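Local coordinates for protein-tyrosine-phosphatase (Shewanella sp., PDB 2Z72), which removes phosphate from protein tyrosine residues as a cold-active phosphatase, probably using the two-zinc centre of its calcineurin-like phosphoesterase fold, at residues L244-F247 with L248-N252; D184-I187 with G188-L191. All coordinates share one frame; numbering follows the deposited sequence.

Both interactions are local, each at one end of its own short helix: interaction 2 starts helix 186-192 and interaction 1 finishes helix 243-249. Their centres lie 23 Å apart and their nearest atoms about 11 Å, so they do not touch. Neither supplies a zinc ligand; the two zinc ions are held by Asp78, His80, Asp114, Asn149, His207 and His286. The side chain of Phe250 in interaction 1 lies about 12 Å from a zinc ion, and that of Leu191 in interaction 2 about 14 Å. Interaction 2 is the more deeply buried, packed against helix 122-138 and strand 8-14, whereas interaction 1 rests on helices 221-231 and 236-241.

Interaction 1. Residues L244-F247 with L248-N252; sequences LLNF and LFFGN
Water 1 bridges the end of the helix to the chain that leaves it: it accepts from Asn252 N at 2.8 Å and lies 2.9 Å from Phe247 O, to which it can donate. Upstream, Leu248 N binds Leu244 O nearly straight, with an N-H...O angle of 164°, and Phe249 N binds Leu245 O at 2.9 Å. The next bond in the series, from Phe250 N to Asn246 O, is weak, bent to 133°. Leu245 O also lies in the plane of the Phe249 ring, at its edge. With CG trans to its own N (chi1 171°), Phe247 sets its ring slantwise across Leu248, CD1 lying 4.0 Å from Leu248 CD2, while CE2 comes within 3.3 Å of Asn252 O, which is hydrogen-bonded to Ser211 OG. In the conformer given, the Asn246 amide stands almost upright to the Phe250 ring, OD1 being 3.8 Å from CD1 of Phe250; Asn246 ND2 is held by Lys240 O, and Lys240 makes a cation-pi contact with the same ring. Phe249 CB sits over the centre of one face of the Phe250 ring. Phe250 is the first residue to leave helical geometry, and the whole is a helix C-terminus in which a water links one late carbonyl, Phe247 O, to the following loop.

Interaction 2. Residues D184-I187 with G188-L191; sequences DTEI and GQWL
Thr185 OG1 accepts from Gly188 N at 2.9 Å, capping the first turn, while one residue on Gln189 N donates to Thr185 O, also at 2.9 Å. From there the helix runs regularly: Trp190 N to Glu186 O and Leu191 N to Ile187 O, with N-H...O angles of 167° and 168°. The threonine hydroxyl reaches the amide because chi1 of 73° sets it between its own N and carbonyl carbon. Gln189 reaches back over this start with its chain extended beyond CG, and CG lies 3.1 Å from Thr185 O. On the other side Ile187 lies beside the indole of Trp190, Ile187 CD1 being 4.0 Å from Trp190 CE3, and its CG2 branch meets Leu191 CD1 at 3.8 Å.

Further out, Ser182 O joins Thr185 OG1, and Ala183 O and Thr15 O hold Gln189 NE2. Glu186 and Gln189 cross at about a right angle, and Lys60 NZ binds both Glu186 OE2 and Gln189 OE1; Tyr130 OH hydrogen-bonds Glu186 OE1, and Asp133 OD2 does the same for Trp190 NE1. The threonine is thus an N-cap, satisfying an amide that the first turn leaves without a helical carbonyl. Lys60, bound to both oxygens, probably offsets the charge of the buried Glu186, as may the positive end of the helix dipole.

Interaction 1. Residues L244-F247 with L248-N252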
loop_
_atom_site.group_PDB
_atom_site.type_symbol
_atom_site.label_atom_id
_atom_site.label_comp_id
_atom_site.label_asym_id
_atom_site.label_seq_id
_atom_site.Cartn_x
_atom_site.Cartn_y
_atom_site.Cartn_z
ATOM N N LEU A 244 23.716 -0.631 -4.463
ATOM C CA LEU A 244 22.721 -0.984 -3.454
ATOM C C LEU A 244 21.338 -0.491 -3.821
ATOM O O LEU A 244 20.351 -1.246 -3.655
ATOM C CB LEU A 244 23.165 -0.415 -2.114
ATOM C CG LEU A 244 22.210 -0.608 -0.951
ATOM C CD1 LEU A 244 21.869 -2.059 -0.737
ATOM C CD2 LEU A 244 22.817 -0.066 0.359
ATOM N N LEU A 245 21.245 0.744 -4.314
ATOM C CA LEU A 245 19.956 1.233 -4.767
ATOM C C LEU A 245 19.428 0.387 -5.918
ATOM O O LEU A 245 18.206 0.163 -6.015
ATOM C CB LEU A 245 20.027 2.719 -5.153
ATOM C CG LEU A 245 20.331 3.678 -4.023
ATOM C CD1 LEU A 245 20.411 5.113 -4.543
ATOM C CD2 LEU A 245 19.352 3.543 -2.860
ATOM N N ASN A 246 20.308 -0.049 -6.797
ATOM C CA ASN A 246 19.899 -0.871 -7.931
ATOM C C ASN A 246 19.231 -2.155 -7.456
ATOM O O ASN A 246 18.164 -2.556 -7.886
ATOM C CB ASN A 246 21.132 -1.107 -8.789
ATOM C CG ASN A 246 20.810 -1.840 -10.074
ATOM O OD1 ASN A 246 20.031 -2.806 -10.057
ATOM N ND2 ASN A 246 21.377 -1.419 -11.194
ATOM N N PHE A 247 19.866 -2.791 -6.474
ATOM C CA PHE A 247 19.245 -3.962 -5.810
ATOM C C PHE A 247 17.883 -3.635 -5.252
ATOM O O PHE A 247 16.897 -4.301 -5.499
ATOM C CB PHE A 247 20.124 -4.485 -4.663
ATOM C CG PHE A 247 19.402 -5.527 -3.861
ATOM C CD1 PHE A 247 19.129 -5.326 -2.513
ATOM C CD2 PHE A 247 18.950 -6.685 -4.438
ATOM C CE1 PHE A 247 18.427 -6.243 -1.785
ATOM C CE2 PHE A 247 18.268 -7.644 -3.725
ATOM C CZ PHE A 247 17.980 -7.423 -2.408
ATOM N N LEU A 248 17.796 -2.592 -4.424
ATOM C CA LEU A 248 16.582 -2.266 -3.716
ATOM C C LEU A 248 15.427 -1.930 -4.635
ATOM O O LEU A 248 14.271 -2.246 -4.324
ATOM C CB LEU A 248 16.832 -1.133 -2.695
ATOM C CG LEU A 248 17.674 -1.501 -1.476
ATOM C CD1 LEU A 248 17.987 -0.231 -0.671
ATOM C CD2 LEU A 248 16.920 -2.525 -0.641
ATOM N N PHE A 249 15.716 -1.227 -5.733
ATOM C CA PHE A 249 14.641 -0.718 -6.566
ATOM C C PHE A 249 14.270 -1.590 -7.729
ATOM O O PHE A 249 13.181 -1.364 -8.318
ATOM C CB PHE A 249 14.998 0.689 -7.100
ATOM C CG PHE A 249 14.694 1.775 -6.081
ATOM C CD1 PHE A 249 15.520 2.086 -5.040
ATOM C CD2 PHE A 249 13.506 2.473 -6.167
ATOM C CE1 PHE A 249 15.225 3.075 -4.100
ATOM C CE2 PHE A 249 13.232 3.473 -5.259
ATOM C CZ PHE A 249 14.059 3.752 -4.218
ATOM N N PHE A 250 15.063 -2.575 -8.101
ATOM C CA PHE A 250 14.776 -3.319 -9.324
ATOM C C PHE A 250 14.548 -4.783 -9.101
ATOM O O PHE A 250 14.048 -5.213 -8.058
ATOM C CB PHE A 250 15.856 -2.930 -10.366
ATOM C CG PHE A 250 15.793 -1.431 -10.626
ATOM C CD1 PHE A 250 16.924 -0.674 -10.318
ATOM C CD2 PHE A 250 14.661 -0.798 -11.087
ATOM C CE1 PHE A 250 16.890 0.700 -10.501
ATOM C CE2 PHE A 250 14.607 0.587 -11.295
ATOM C CZ PHE A 250 15.754 1.314 -10.957
ATOM N N GLY A 251 14.748 -5.657 -10.081
ATOM C CA GLY A 251 14.088 -6.934 -10.191
ATOM C C GLY A 251 14.259 -7.972 -9.147
ATOM O O GLY A 251 13.376 -8.838 -8.931
ATOM N N ASN A 252 15.409 -7.936 -8.441
ATOM C CA ASN A 252 15.630 -8.951 -7.408
ATOM C C ASN A 252 15.338 -8.429 -6.007
ATOM O O ASN A 252 15.572 -9.126 -4.998
ATOM C CB ASN A 252 17.101 -9.435 -7.424
ATOM C CG ASN A 252 17.271 -10.823 -6.805
ATOM O OD1 ASN A 252 16.502 -11.774 -6.908
ATOM N ND2 ASN A 252 18.371 -11.010 -6.076
HETATM O O HOH W 1 17.235 -5.901 -7.859
#

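Interaction 2. Residues D184-I187 with G188-L191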
loop_
_atom_site.group_PDB
_atom_site.type_symbol
_atom_site.label_atom_id
_atom_site.label_comp_id
_atom_site.label_asym_id
_atom_site.label_seq_id
_atom_site.Cartn_x
_atom_site.Cartn_y
_atom_site.Cartn_z
ATOM N N ASP A 184 5.603 18.157 -3.176
ATOM C CA ASP A 184 4.830 19.339 -2.915
ATOM C C ASP A 184 3.357 19.016 -2.620
ATOM O O ASP A 184 2.602 19.917 -2.257
ATOM C CB ASP A 184 4.838 20.326 -4.113
ATOM C CG ASP A 184 4.389 19.679 -5.394
ATOM O OD1 ASP A 184 3.536 20.238 -6.107
ATOM O OD2 ASP A 184 4.899 18.594 -5.766
ATOM N N THR A 185 2.983 17.758 -2.823
ATOM C CA THR A 185 1.626 17.354 -2.688
ATOM C C THR A 185 1.378 16.652 -1.358
ATOM O O THR A 185 2.278 15.959 -0.822
ATOM C CB THR A 185 1.136 16.431 -3.843
ATOM O OG1 THR A 185 1.710 15.152 -3.714
ATOM C CG2 THR A 185 1.455 17.078 -5.211
ATOM N N GLU A 186 0.178 16.763 -0.823
ATOM C CA GLU A 186 -0.203 16.090 0.403
ATOM C C GLU A 186 -0.002 14.584 0.312
ATOM O O GLU A 186 0.632 13.959 1.187
ATOM C CB GLU A 186 -1.654 16.400 0.754
ATOM C CG GLU A 186 -2.137 15.835 2.079
ATOM C CD GLU A 186 -1.493 16.451 3.296
ATOM O OE1 GLU A 186 -1.566 15.846 4.387
ATOM O OE2 GLU A 186 -0.846 17.507 3.178
ATOM N N ILE A 187 -0.549 13.970 -0.731
ATOM C CA ILE A 187 -0.413 12.514 -0.914
ATOM C C ILE A 187 1.054 12.150 -1.094
ATOM O O ILE A 187 1.498 11.139 -0.531
ATOM C CB ILE A 187 -1.308 12.013 -2.040
ATOM C CG1 ILE A 187 -2.793 12.167 -1.730
ATOM C CG2 ILE A 187 -0.954 10.566 -2.391
ATOM C CD1 ILE A 187 -3.303 11.384 -0.548
ATOM N N GLY A 188 1.794 12.919 -1.858
ATOM C CA GLY A 188 3.182 12.620 -2.058
ATOM C C GLY A 188 3.950 12.698 -0.781
ATOM O O GLY A 188 4.891 11.888 -0.576
ATOM N N GLN A 189 3.691 13.653 0.094
ATOM C CA GLN A 189 4.362 13.788 1.377
ATOM C C GLN A 189 4.019 12.590 2.262
ATOM O O GLN A 189 4.914 12.000 2.917
ATOM C CB GLN A 189 3.917 15.090 2.043
ATOM C CG GLN A 189 4.453 16.311 1.338
ATOM C CD GLN A 189 3.695 17.571 1.648
ATOM O OE1 GLN A 189 2.897 17.666 2.544
ATOM N NE2 GLN A 189 3.982 18.592 0.830
ATOM N N TRP A 190 2.757 12.220 2.299
ATOM C CA TRP A 190 2.300 11.058 3.048
ATOM C C TRP A 190 2.997 9.808 2.575
ATOM O O TRP A 190 3.571 9.024 3.384
ATOM C CB TRP A 190 0.827 10.961 2.901
ATOM C CG TRP A 190 0.087 9.820 3.496
ATOM C CD1 TRP A 190 -0.054 9.417 4.782
ATOM C CD2 TRP A 190 -0.744 8.917 2.734
ATOM N NE1 TRP A 190 -0.879 8.327 4.897
ATOM C CE2 TRP A 190 -1.307 8.015 3.645
ATOM C CE3 TRP A 190 -1.030 8.796 1.395
ATOM C CZ2 TRP A 190 -2.174 6.986 3.249
ATOM C CZ3 TRP A 190 -1.893 7.789 0.994
ATOM C CH2 TRP A 190 -2.450 6.905 1.906
ATOM N N LEU A 191 3.039 9.536 1.275
ATOM C CA LEU A 191 3.686 8.346 0.750
ATOM C C LEU A 191 5.164 8.336 1.068
ATOM O O LEU A 191 5.721 7.280 1.361
ATOM C CB LEU A 191 3.475 8.240 -0.753
ATOM C CG LEU A 191 2.034 7.965 -1.199
ATOM C CD1 LEU A 191 1.927 8.140 -2.700
ATOM C CD2 LEU A 191 1.571 6.561 -0.777
#